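Local coordinates for type IV secretion protein Dot (Legionella pneumophila, PDB 6KS5) that is the deubiquitinase Ceg23, which regulates the association of polyubiquitin chains with the Legionella phagosome, at residues N28-N33 with T227-I232; L220-I225 with I246-V251. All coordinates share one frame; numbering follows the deposited sequence.

Contact 1: residues N28-N33 with T227-I232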
ATOM      1  N   ASN A  28      -5.375   3.304   3.469  1.00 79.35           N
ATOM      2  CA  ASN A  28      -5.255   1.851   3.385  1.00 82.52           C
ATOM      3  C   ASN A  28      -6.342   1.249   2.491  1.00 84.02           C
ATOM      4  O   ASN A  28      -6.740   0.100   2.665  1.00 86.03           O
ATOM      5  CB  ASN A  28      -5.277   1.237   4.794  1.00 84.01           C
ATOM      6  CG  ASN A  28      -3.933   1.372   5.523  1.00 82.36           C
ATOM      7  OD1 ASN A  28      -2.889   1.482   4.883  1.00 81.67           O
ATOM      8  ND2 ASN A  28      -3.959   1.357   6.860  1.00 80.59           N
ATOM      9  N   CYS A  29      -6.798   2.016   1.504  1.00 81.63           N
ATOM     10  CA  CYS A  29      -7.976   1.645   0.730  1.00 84.46           C
ATOM     11  C   CYS A  29      -7.772   0.321  -0.011  1.00 85.80           C
ATOM     12  O   CYS A  29      -8.700  -0.493  -0.087  1.00 86.85           O
ATOM     13  CB  CYS A  29      -8.300   2.772  -0.248  1.00 84.27           C
ATOM     14  SG  CYS A  29      -9.575   2.386  -1.458  1.00 86.42           S
ATOM     15  N   PHE A  30      -6.559   0.070  -0.540  1.00 79.05           N
ATOM     16  CA  PHE A  30      -6.299  -1.204  -1.187  1.00 80.71           C
ATOM     17  C   PHE A  30      -6.226  -2.332  -0.172  1.00 83.70           C
ATOM     18  O   PHE A  30      -6.720  -3.435  -0.431  1.00 85.69           O
ATOM     19  CB  PHE A  30      -5.010  -1.148  -1.965  1.00 79.78           C
ATOM     20  CG  PHE A  30      -4.543  -2.517  -2.373  1.00 82.80           C
ATOM     21  CD1 PHE A  30      -5.129  -3.145  -3.455  1.00 84.10           C
ATOM     22  CD2 PHE A  30      -3.540  -3.189  -1.684  1.00 84.48           C
ATOM     23  CE1 PHE A  30      -4.741  -4.380  -3.852  1.00 86.32           C
ATOM     24  CE2 PHE A  30      -3.142  -4.440  -2.072  1.00 86.83           C
ATOM     25  CZ  PHE A  30      -3.749  -5.042  -3.162  1.00 88.23           C
ATOM     26  N   PHE A  31      -5.543  -2.103   0.950  1.00 82.42           N
ATOM     27  CA  PHE A  31      -5.472  -3.137   1.967  1.00 83.44           C
ATOM     28  C   PHE A  31      -6.854  -3.450   2.514  1.00 83.39           C
ATOM     29  O   PHE A  31      -7.150  -4.607   2.833  1.00 84.09           O
ATOM     30  CB  PHE A  31      -4.526  -2.707   3.078  1.00 83.02           C
ATOM     31  CG  PHE A  31      -3.104  -2.604   2.647  1.00 83.11           C
ATOM     32  CD1 PHE A  31      -2.451  -3.693   2.094  1.00 85.53           C
ATOM     33  CD2 PHE A  31      -2.418  -1.412   2.787  1.00 80.88           C
ATOM     34  CE1 PHE A  31      -1.129  -3.593   1.697  1.00 86.24           C
ATOM     35  CE2 PHE A  31      -1.099  -1.303   2.392  1.00 81.24           C
ATOM     36  CZ  PHE A  31      -0.453  -2.393   1.849  1.00 84.33           C
ATOM     37  N   HIS A  32      -7.725  -2.443   2.598  1.00 84.57           N
ATOM     38  CA  HIS A  32      -9.105  -2.713   2.973  1.00 85.87           C
ATOM     39  C   HIS A  32      -9.781  -3.601   1.933  1.00 86.82           C
ATOM     40  O   HIS A  32     -10.523  -4.521   2.290  1.00 87.61           O
ATOM     41  CB  HIS A  32      -9.869  -1.402   3.159  1.00 84.67           C
ATOM     42  CG  HIS A  32      -9.346  -0.543   4.269  1.00 83.17           C
ATOM     43  ND1 HIS A  32      -9.609   0.809   4.351  1.00 82.25           N
ATOM     44  CD2 HIS A  32      -8.572  -0.839   5.340  1.00 82.71           C
ATOM     45  CE1 HIS A  32      -9.018   1.307   5.423  1.00 81.24           C
ATOM     46  NE2 HIS A  32      -8.381   0.329   6.040  1.00 81.78           N
ATOM     47  N   ASN A  33      -9.520  -3.351   0.644  1.00 84.62           N
ATOM     48  CA  ASN A  33     -10.017  -4.233  -0.413  1.00 85.55           C
ATOM     49  C   ASN A  33      -9.482  -5.651  -0.244  1.00 87.71           C
ATOM     50  O   ASN A  33     -10.235  -6.629  -0.325  1.00 89.33           O
ATOM     51  CB  ASN A  33      -9.623  -3.689  -1.789  1.00 84.57           C
ATOM     52  CG  ASN A  33     -10.567  -2.618  -2.297  1.00 84.48           C
ATOM     53  OD1 ASN A  33     -11.316  -2.840  -3.245  1.00 83.25           O
ATOM     54  ND2 ASN A  33     -10.510  -1.439  -1.688  1.00 84.10           N
ATOM     55  N   THR A 227       3.795  -6.482  -7.409  1.00 85.07           N
ATOM     56  CA  THR A 227       4.880  -7.191  -6.732  1.00 83.50           C
ATOM     57  C   THR A 227       4.456  -7.670  -5.349  1.00 79.66           C
ATOM     58  O   THR A 227       4.994  -8.666  -4.852  1.00 80.46           O
ATOM     59  CB  THR A 227       6.131  -6.313  -6.614  1.00 81.36           C
ATOM     60  OG1 THR A 227       6.061  -5.525  -5.421  1.00 75.70           O
ATOM     61  CG2 THR A 227       6.274  -5.395  -7.823  1.00 83.41           C
ATOM     62  N   MET A 228       3.501  -6.980  -4.715  1.00 83.71           N
ATOM     63  CA  MET A 228       2.952  -7.470  -3.453  1.00 81.26           C
ATOM     64  C   MET A 228       2.099  -8.707  -3.673  1.00 84.83           C
ATOM     65  O   MET A 228       2.176  -9.668  -2.899  1.00 84.47           O
ATOM     66  CB  MET A 228       2.126  -6.383  -2.770  1.00 78.83           C
ATOM     67  CG  MET A 228       2.935  -5.404  -1.952  1.00 74.07           C
ATOM     68  SD  MET A 228       1.904  -4.193  -1.109  1.00 75.81           S
ATOM     69  CE  MET A 228       3.165  -3.234  -0.265  1.00 72.58           C
ATOM     70  N   MET A 229       1.266  -8.698  -4.714  1.00 76.17           N
ATOM     71  CA  MET A 229       0.450  -9.869  -4.999  1.00 81.92           C
ATOM     72  C   MET A 229       1.280 -11.000  -5.582  1.00 85.90           C
ATOM     73  O   MET A 229       0.899 -12.168  -5.435  1.00 87.96           O
ATOM     74  CB  MET A 229      -0.692  -9.501  -5.948  1.00 85.48           C
ATOM     75  CG  MET A 229      -1.681  -8.487  -5.380  1.00 84.41           C
ATOM     76  SD  MET A 229      -2.695  -9.130  -4.031  1.00 83.80           S
ATOM     77  CE  MET A 229      -2.117  -8.127  -2.668  1.00 80.55           C
ATOM     78  N   LYS A 230       2.416 -10.686  -6.213  1.00 79.97           N
ATOM     79  CA  LYS A 230       3.264 -11.735  -6.765  1.00 86.10           C
ATOM     80  C   LYS A 230       4.041 -12.464  -5.678  1.00 83.71           C
ATOM     81  O   LYS A 230       4.297 -13.667  -5.805  1.00 88.65           O
ATOM     82  CB  LYS A 230       4.227 -11.153  -7.803  1.00 91.29           C
ATOM     83  N   VAL A 231       4.405 -11.765  -4.598  1.00 89.73           N
ATOM     84  CA  VAL A 231       5.191 -12.395  -3.547  1.00 86.87           C
ATOM     85  C   VAL A 231       4.364 -13.373  -2.723  1.00 85.70           C
ATOM     86  O   VAL A 231       4.931 -14.215  -2.016  1.00 84.85           O
ATOM     87  CB  VAL A 231       5.827 -11.329  -2.638  1.00 80.76           C
ATOM     88  CG1 VAL A 231       4.858 -10.920  -1.538  1.00 75.74           C
ATOM     89  CG2 VAL A 231       7.125 -11.849  -2.046  1.00 81.14           C
ATOM     90  N   ILE A 232       3.035 -13.290  -2.789  1.00 86.11           N
ATOM     91  CA  ILE A 232       2.173 -14.234  -2.097  1.00 86.24           C
ATOM     92  C   ILE A 232       1.316 -15.040  -3.064  1.00 91.27           C
ATOM     93  O   ILE A 232       0.415 -15.761  -2.634  1.00 92.44           O
ATOM     94  CB  ILE A 232       1.301 -13.528  -1.041  1.00 82.34           C
ATOM     95  CG1 ILE A 232       0.540 -12.353  -1.660  1.00 80.59           C
ATOM     96  CG2 ILE A 232       2.154 -13.076   0.142  1.00 80.30           C
ATOM     97  CD1 ILE A 232      -0.680 -11.935  -0.842  1.00 79.54           C
TER
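Phe-30 and Phe-31, side by side on the first turn of helix 29-40, meet Met-229 and Met-228 of helix 222-231 in a buried helix-helix contact that includes one Met-aromatic pair. The backbones stay well apart, with CA of Phe-31 and CA of Met-228 10.9 Å from each other, and long side chains bridge the interval. Phe-30 and Met-229 reach toward one another from opposite directions: the methyl CE of Met-229 arrives at the ring edge, in its plane, 3.5 Å from CZ of Phe-30. Bends at chi2 (-69°) and chi3 curl the methionine so that its methyl leads; the flexible thioether suits this place because it can adapt to a rigid ring. Met-228 instead runs extended beyond CG and crosses Phe-31 at about a right angle. Its SD is 4.2 Å from CE1 of Phe-31; the line from SD to the ring centroid is tilted 74° from the ring normal, an oblique approach. Outward of these pairs, Leu-236 of strand 236-239 packs on both Phe-30 and Met-229, while Leu-105 and Arg-106 of helix 95-112 touch Phe-31. The same helical turn carries Cys-29, beside His-270, a pairing consistent with the cysteine-histidine centre of a papain-like thiol protease. Asn-33 braces that turn: its ND2 (2.6 Å) and its backbone N (3.1 Å) both donate to O of Cys-29 from opposite faces of the carbonyl plane.

Contact 2: residues L220-I225 with I246-V251; sequences LSYIEI and IVAEYV
Tyr-222, the first residue of helix 222-231, lays its side chain against Val-247 and Ala-248 at a classic beta bulge in strand 246-250, one edge of the mixed sheet. Two successive residues, Val-247 and Ala-248, stand opposite the single Ile-238 of strand 236-239 and hydrogen-bond to its backbone, which is what defines the bulge. Ala-248 suits the nearest approach of the two backbones, its CA lying 6.5 Å from CA of Tyr-222, because a single methyl fills the interval. That methyl, CB of Ala-248, is 3.7 Å from both CB and CD2 of Tyr-222, so it sits at the root of the ring and meets it obliquely. Val-247 makes the second touch with one branch: its CG1 lies over one ring face, displaced toward the rim, 4.3 Å from CD1 of Tyr-222. The broad aromatic ring can thus serve both residues of the bulge, and the contact is wholly apolar, with no hydrogen bond across it. CG of Tyr-222 stands between the backbone N and the carbonyl carbon (chi1 56°), a rotation that sends the ring on beyond the start of the helix, leaving its CB end against Ala-248 and one face turned to the Val-247 branch. Just before it, Ser-221 occupies the N-cap. Glu-224 folds back over the helix start, and N of Ser-221 donates to the syn side of Glu-224 OE2 at 2.6 Å.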
ATOM      1  N   LEU A 220      -0.291   3.653  -2.521  1.00 82.26           N
ATOM      2  CA  LEU A 220       0.177   2.601  -3.405  1.00 78.71           C
ATOM      3  C   LEU A 220      -0.460   2.733  -4.781  1.00 82.74           C
ATOM      4  O   LEU A 220      -1.654   3.030  -4.905  1.00 89.99           O
ATOM      5  CB  LEU A 220      -0.163   1.234  -2.815  1.00 78.43           C
ATOM      6  CG  LEU A 220       0.962   0.384  -2.230  1.00 75.25           C
ATOM      7  CD1 LEU A 220       1.609   1.097  -1.057  1.00 74.10           C
ATOM      8  CD2 LEU A 220       0.405  -0.966  -1.800  1.00 71.04           C
ATOM      9  N   SER A 221       0.350   2.513  -5.809  1.00 76.84           N
ATOM     10  CA  SER A 221      -0.099   2.383  -7.180  1.00 78.98           C
ATOM     11  C   SER A 221      -0.095   0.906  -7.558  1.00 78.49           C
ATOM     12  O   SER A 221       0.309   0.044  -6.776  1.00 75.98           O
ATOM     13  CB  SER A 221       0.806   3.192  -8.107  1.00 77.30           C
ATOM     14  OG  SER A 221       2.130   2.695  -8.041  1.00 73.07           O
ATOM     15  N   TYR A 222      -0.520   0.609  -8.788  1.00 77.57           N
ATOM     16  CA  TYR A 222      -0.590  -0.783  -9.216  1.00 79.45           C
ATOM     17  C   TYR A 222       0.786  -1.423  -9.370  1.00 76.76           C
ATOM     18  O   TYR A 222       0.860  -2.651  -9.490  1.00 78.07           O
ATOM     19  CB  TYR A 222      -1.378  -0.895 -10.523  1.00 85.76           C
ATOM     20  CG  TYR A 222      -0.833  -0.051 -11.643  1.00 87.60           C
ATOM     21  CD1 TYR A 222      -1.212   1.278 -11.785  1.00 88.96           C
ATOM     22  CD2 TYR A 222       0.060  -0.582 -12.563  1.00 88.43           C
ATOM     23  CE1 TYR A 222      -0.710   2.059 -12.813  1.00 89.24           C
ATOM     24  CE2 TYR A 222       0.565   0.190 -13.594  1.00 89.08           C
ATOM     25  CZ  TYR A 222       0.175   1.509 -13.716  1.00 88.88           C
ATOM     26  OH  TYR A 222       0.678   2.280 -14.742  1.00 88.92           O
ATOM     27  N   ILE A 223       1.860  -0.625  -9.351  1.00 79.57           N
ATOM     28  CA  ILE A 223       3.219  -1.163  -9.424  1.00 77.48           C
ATOM     29  C   ILE A 223       3.540  -1.968  -8.171  1.00 74.73           C
ATOM     30  O   ILE A 223       3.842  -3.166  -8.237  1.00 75.91           O
ATOM     31  CB  ILE A 223       4.239  -0.024  -9.615  1.00 75.22           C
ATOM     32  CG1 ILE A 223       4.071   0.635 -10.983  1.00 77.24           C
ATOM     33  CG2 ILE A 223       5.667  -0.532  -9.399  1.00 73.38           C
ATOM     34  CD1 ILE A 223       4.837  -0.042 -12.070  1.00 78.59           C
ATOM     35  N   GLU A 224       3.486  -1.312  -7.009  1.00 78.82           N
ATOM     36  CA  GLU A 224       3.790  -1.989  -5.751  1.00 76.11           C
ATOM     37  C   GLU A 224       2.839  -3.152  -5.508  1.00 78.33           C
ATOM     38  O   GLU A 224       3.248  -4.212  -5.021  1.00 77.85           O
ATOM     39  CB  GLU A 224       3.717  -0.999  -4.586  1.00 73.48           C
ATOM     40  CG  GLU A 224       4.570   0.259  -4.755  1.00 73.41           C
ATOM     41  CD  GLU A 224       3.846   1.425  -5.413  1.00 77.57           C
ATOM     42  OE1 GLU A 224       4.482   2.481  -5.601  1.00 78.41           O
ATOM     43  OE2 GLU A 224       2.647   1.302  -5.730  1.00 80.63           O
ATOM     44  N   ILE A 225       1.569  -2.980  -5.866  1.00 73.54           N
ATOM     45  CA  ILE A 225       0.565  -3.993  -5.570  1.00 75.72           C
ATOM     46  C   ILE A 225       0.865  -5.277  -6.335  1.00 78.63           C
ATOM     47  O   ILE A 225       0.764  -6.380  -5.787  1.00 79.38           O
ATOM     48  CB  ILE A 225      -0.837  -3.436  -5.885  1.00 80.68           C
ATOM     49  CG1 ILE A 225      -1.228  -2.376  -4.857  1.00 80.53           C
ATOM     50  CG2 ILE A 225      -1.861  -4.555  -5.958  1.00 82.44           C
ATOM     51  CD1 ILE A 225      -2.440  -1.563  -5.255  1.00 85.60           C
ATOM     52  N   ILE A 246      -8.589  -3.697 -18.649  1.00 87.73           N
ATOM     53  CA  ILE A 246      -7.581  -4.146 -17.694  1.00 86.42           C
ATOM     54  C   ILE A 246      -6.449  -3.127 -17.642  1.00 83.29           C
ATOM     55  O   ILE A 246      -5.899  -2.741 -18.679  1.00 83.04           O
ATOM     56  CB  ILE A 246      -7.054  -5.543 -18.076  1.00 88.39           C
ATOM     57  CG1 ILE A 246      -8.206  -6.542 -18.240  1.00 92.02           C
ATOM     58  CG2 ILE A 246      -6.028  -6.045 -17.060  1.00 86.09           C
ATOM     59  CD1 ILE A 246      -8.667  -6.731 -19.692  1.00 97.04           C
ATOM     60  N   VAL A 247      -6.104  -2.684 -16.435  1.00 92.10           N
ATOM     61  CA  VAL A 247      -4.999  -1.747 -16.220  1.00 88.68           C
ATOM     62  C   VAL A 247      -3.743  -2.467 -15.745  1.00 86.08           C
ATOM     63  O   VAL A 247      -2.645  -2.213 -16.241  1.00 82.71           O
ATOM     64  CB  VAL A 247      -5.424  -0.644 -15.223  1.00 86.86           C
ATOM     65  CG1 VAL A 247      -4.200   0.068 -14.653  1.00 83.51           C
ATOM     66  CG2 VAL A 247      -6.356   0.345 -15.896  1.00 88.84           C
ATOM     67  N   ALA A 248      -3.893  -3.365 -14.777  1.00 84.72           N
ATOM     68  CA  ALA A 248      -2.803  -4.185 -14.276  1.00 82.93           C
ATOM     69  C   ALA A 248      -3.377  -5.542 -13.898  1.00 87.96           C
ATOM     70  O   ALA A 248      -4.516  -5.640 -13.432  1.00 89.34           O
ATOM     71  CB  ALA A 248      -2.112  -3.532 -13.078  1.00 76.25           C
ATOM     72  N   GLU A 249      -2.583  -6.587 -14.102  1.00 84.21           N
ATOM     73  CA  GLU A 249      -3.089  -7.949 -13.996  1.00 89.55           C
ATOM     74  C   GLU A 249      -1.970  -8.870 -13.542  1.00 90.13           C
ATOM     75  O   GLU A 249      -0.855  -8.795 -14.061  1.00 90.26           O
ATOM     76  CB  GLU A 249      -3.652  -8.422 -15.344  1.00 94.76           C
ATOM     77  CG  GLU A 249      -4.890  -9.309 -15.253  1.00 98.64           C
ATOM     78  CD  GLU A 249      -5.244  -9.971 -16.579  1.00102.58           C
ATOM     79  OE1 GLU A 249      -6.402 -10.415 -16.736  1.00104.09           O
ATOM     80  OE2 GLU A 249      -4.367 -10.045 -17.467  1.00103.47           O
ATOM     81  N   TYR A 250      -2.266  -9.728 -12.571  1.00 95.89           N
ATOM     82  CA  TYR A 250      -1.399 -10.845 -12.219  1.00 96.09           C
ATOM     83  C   TYR A 250      -2.184 -12.133 -12.420  1.00 97.22           C
ATOM     84  O   TYR A 250      -3.259 -12.312 -11.834  1.00 94.71           O
ATOM     85  CB  TYR A 250      -0.887 -10.737 -10.781  1.00 86.91           C
ATOM     86  CG  TYR A 250      -0.066 -11.935 -10.352  1.00 87.76           C
ATOM     87  CD1 TYR A 250       0.985 -12.397 -11.134  1.00 93.48           C
ATOM     88  CD2 TYR A 250      -0.344 -12.607  -9.168  1.00 83.38           C
ATOM     89  CE1 TYR A 250       1.739 -13.491 -10.748  1.00 93.29           C
ATOM     90  CE2 TYR A 250       0.404 -13.705  -8.775  1.00 83.97           C
ATOM     91  CZ  TYR A 250       1.442 -14.142  -9.570  1.00 89.02           C
ATOM     92  OH  TYR A 250       2.190 -15.230  -9.184  1.00 88.95           O
ATOM     93  N   VAL A 251      -1.653 -13.023 -13.253  1.00 99.61           N
ATOM     94  CA  VAL A 251      -2.328 -14.260 -13.626  1.00102.03           C
ATOM     95  C   VAL A 251      -1.439 -15.427 -13.252  1.00101.90           C
ATOM     96  O   VAL A 251      -0.271 -15.491 -13.637  1.00103.72           O
ATOM     97  CB  VAL A 251      -2.655 -14.294 -15.130  1.00106.15           C
ATOM     98  CG1 VAL A 251      -3.149 -15.676 -15.535  1.00108.22           C
ATOM     99  CG2 VAL A 251      -3.687 -13.230 -15.467  1.00105.79           C
TER

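Helix 222-231 is common to both contacts: its N-terminal end meets the bulged edge strand in contact 2, and its later turns meet helix 29-40 in contact 1. The centres lie about 9 Å apart, and the two join through apolar packing. CD2 of Leu-220 is 3.6 Å from SD of Met-228 and 4.0 Å from CZ of Phe-31, and CG2 of Ile-225 touches CZ of Phe-30 at 3.4 Å. Contact 1 lies deeper, about 6 Å from the chain centre against 11 Å for contact 2, and its helix 29-40 carries Cys-29, whose place beside His-270 would be consistent with a thiol protease centre; helix 222-231 thus packs between the sheet edge and the helix bearing Cys-29.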